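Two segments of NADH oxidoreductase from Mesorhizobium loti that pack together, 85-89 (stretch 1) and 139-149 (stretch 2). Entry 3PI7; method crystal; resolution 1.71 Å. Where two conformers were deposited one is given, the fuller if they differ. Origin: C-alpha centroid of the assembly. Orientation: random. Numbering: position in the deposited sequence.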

# COMPACT_ATOMS: atom_id res chain seq x y z
N PHE A 85 -26.85 -9.70 -3.82
CA PHE A 85 -26.56 -8.86 -2.66
C PHE A 85 -27.55 -7.74 -2.45
O PHE A 85 -27.63 -7.26 -1.33
CB PHE A 85 -25.15 -8.28 -2.75
CG PHE A 85 -24.06 -9.28 -2.46
CD1 PHE A 85 -24.10 -10.05 -1.30
CD2 PHE A 85 -22.97 -9.42 -3.31
CE1 PHE A 85 -23.10 -11.01 -1.05
CE2 PHE A 85 -21.95 -10.33 -3.03
CZ PHE A 85 -22.04 -11.13 -1.91
N GLU A 86 -28.20 -7.22 -3.49
CA GLU A 86 -29.10 -6.10 -3.28
C GLU A 86 -30.35 -6.14 -4.15
O GLU A 86 -30.39 -6.77 -5.20
CB GLU A 86 -28.40 -4.72 -3.47
CG GLU A 86 -28.20 -4.22 -4.89
CD GLU A 86 -27.53 -2.86 -5.10
OE1 GLU A 86 -27.76 -1.90 -4.31
OE2 GLU A 86 -26.80 -2.76 -6.10
N GLY A 87 -31.33 -5.36 -3.74
CA GLY A 87 -32.53 -5.21 -4.54
C GLY A 87 -33.49 -4.23 -3.92
O GLY A 87 -33.13 -3.45 -3.01
N VAL A 88 -34.71 -4.30 -4.40
CA VAL A 88 -35.79 -3.49 -3.88
C VAL A 88 -36.97 -4.42 -3.68
O VAL A 88 -37.23 -5.33 -4.49
CB VAL A 88 -36.11 -2.27 -4.79
CG1 VAL A 88 -36.62 -2.73 -6.15
CG2 VAL A 88 -37.12 -1.31 -4.13
N GLY A 89 -37.73 -4.14 -2.65
CA GLY A 89 -38.92 -4.94 -2.44
C GLY A 89 -39.71 -4.45 -1.26
O GLY A 89 -39.36 -3.44 -0.65
N ARG A 139 -38.88 5.98 -7.35
CA ARG A 139 -39.09 4.87 -8.28
C ARG A 139 -38.56 3.61 -7.73
O ARG A 139 -37.49 3.61 -7.09
CB ARG A 139 -38.40 5.11 -9.64
CG ARG A 139 -39.18 6.08 -10.54
N ASP A 140 -39.24 2.51 -8.04
CA ASP A 140 -38.83 1.15 -7.67
C ASP A 140 -37.47 0.80 -8.31
O ASP A 140 -36.59 0.31 -7.60
CB ASP A 140 -39.91 0.13 -8.08
CG ASP A 140 -41.15 0.18 -7.20
OD1 ASP A 140 -40.99 0.31 -5.97
OD2 ASP A 140 -42.27 0.06 -7.74
N GLU A 141 -37.29 1.32 -9.70
CA GLU A 141 -36.06 1.02 -10.46
C GLU A 141 -34.82 1.72 -9.86
O GLU A 141 -33.68 1.29 -10.09
CB GLU A 141 -36.23 1.46 -11.94
CG GLU A 141 -37.26 0.65 -12.72
CD GLU A 141 -38.71 1.11 -12.67
OE1 GLU A 141 -39.07 1.89 -11.76
OE2 GLU A 141 -39.49 0.65 -13.53
N ASP A 142 -35.05 2.80 -9.10
CA ASP A 142 -33.96 3.55 -8.45
C ASP A 142 -33.58 2.80 -7.15
O ASP A 142 -32.39 2.65 -6.83
CB ASP A 142 -34.40 5.01 -8.21
CG ASP A 142 -34.48 5.80 -9.51
OD1 ASP A 142 -33.64 5.54 -10.42
OD2 ASP A 142 -35.40 6.66 -9.63
N GLY A 143 -34.59 2.24 -6.49
CA GLY A 143 -34.42 1.46 -5.28
C GLY A 143 -33.59 0.20 -5.42
O GLY A 143 -32.88 -0.14 -4.48
N ALA A 144 -33.65 -0.51 -6.56
CA ALA A 144 -32.95 -1.78 -6.69
C ALA A 144 -31.45 -1.64 -6.75
O ALA A 144 -30.76 -2.60 -6.43
CB ALA A 144 -33.44 -2.56 -7.91
N ALA A 145 -30.95 -0.47 -7.12
CA ALA A 145 -29.52 -0.22 -7.22
C ALA A 145 -29.10 1.01 -6.38
O ALA A 145 -28.08 1.62 -6.66
CB ALA A 145 -29.14 -0.03 -8.67
N MSE A 146 -29.90 1.33 -5.35
CA MSE A 146 -29.67 2.51 -4.51
C MSE A 146 -28.53 2.32 -3.49
O MSE A 146 -27.99 3.32 -3.03
CB MSE A 146 -30.98 2.93 -3.78
CG MSE A 146 -30.86 4.21 -2.94
SE MSE A 146 -32.46 4.66 -1.94
CE MSE A 146 -33.49 5.35 -3.46
N ILE A 147 -28.18 1.10 -3.14
CA ILE A 147 -27.16 0.94 -2.10
C ILE A 147 -25.73 0.77 -2.57
O ILE A 147 -24.91 1.59 -2.19
CB ILE A 147 -27.56 -0.23 -1.14
CG1 ILE A 147 -28.86 0.12 -0.39
CG2 ILE A 147 -26.42 -0.61 -0.15
CD1 ILE A 147 -29.47 -1.06 0.34
N VAL A 148 -25.40 -0.32 -3.27
CA VAL A 148 -24.01 -0.71 -3.52
C VAL A 148 -23.24 0.36 -4.28
O VAL A 148 -22.30 0.92 -3.72
CB VAL A 148 -23.89 -2.10 -4.20
CG1 VAL A 148 -22.42 -2.42 -4.52
CG2 VAL A 148 -24.50 -3.19 -3.31
N ASN A 149 -23.68 0.70 -5.49
CA ASN A 149 -22.91 1.67 -6.26
C ASN A 149 -23.06 3.09 -5.74
O ASN A 149 -22.02 3.70 -5.53
CB ASN A 149 -23.19 1.58 -7.75
CG ASN A 149 -22.58 0.32 -8.34
OD1 ASN A 149 -21.62 -0.25 -7.81
ND2 ASN A 149 -23.19 -0.19 -9.39
O HOH W 1 -30.50 -1.34 -3.37
O HOH W 2 -26.08 -0.23 -6.79

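The contact joins residues 86 to 89 of a strand that runs on beyond this stretch to a segment that begins as a helix at Asp140, passes through a turn and is helical again by Val148. Its polar part is organized around one side chain. Glu86 points its CA-to-CB bond toward the second stretch, and its extended chi2 (179°, t) carries the carboxylate past Ala144 to the backbone amides beyond it. There OE1 accepts two hydrogen bonds from successive residues. The stronger is from Val148 N to Glu86 OE1, 3.0 Å long and almost linear at 174°; the bond from Ile147 N to Glu86 OE1, at 3.2 Å and 134°, is weak and bent. Here OE1 lies almost on the N-H axis of Val148 and well off that of Ile147. Glutamate suits this place because it has the reach to cross the gap and a charged acceptor for the main-chain N-H groups of Ile147 and Val148. These two bonds use main-chain donors, although both side chains also touch the carboxylate.

Two waters extend this polar network. Water 1 is placed to donate to Glu86 OE1 at 3.0 Å and to Gly143 O at 2.9 Å, though with atoms elsewhere counted it has more acceptors in reach than protons. Water 2 is more simply placed: it donates to Glu86 OE2 and to Ala145 O, each at 2.7 Å, and accepts from Asn149 N at 2.9 Å. It thus links the second carboxylate oxygen to both the turn and the helical segment, so that each oxygen of Glu86 is tied to the second stretch, OE1 directly and OE2 through water.

The apolar part of the contact centers on Val88, which, two residues along the strand, also directs its CA-to-CB bond toward the other stretch. Its CG1 lies 3.6 Å from Ala144 CB, a close methyl-to-methyl contact, and 3.4 Å from Asp140 O. A compact, branched valine fills this space without needing a polar partner. At the other end, the aliphatic part of Val148 packs against the carboxylate, with CG2 3.5 Å from Glu86 CD, so this residue offers both an amide and a methyl group to the same glutamate.

The remaining contacts depend on close backbone approach. Gly87 and Ala144 mark the register, their CA atoms 4.1 Å apart, and Gly87 CA comes within 3.7 Å of Ala144 O. Gly143 opens a type I turn that runs to Met146, modeled as selenomethionine, and it must be small: a CB built there would point toward the strand and sit 2.8 Å from Val88 CG2, a clash. The absence of a side chain lets Val88 CB approach Gly143 C to 3.6 Å. Ala144 follows with a single methyl, enough to touch Val88.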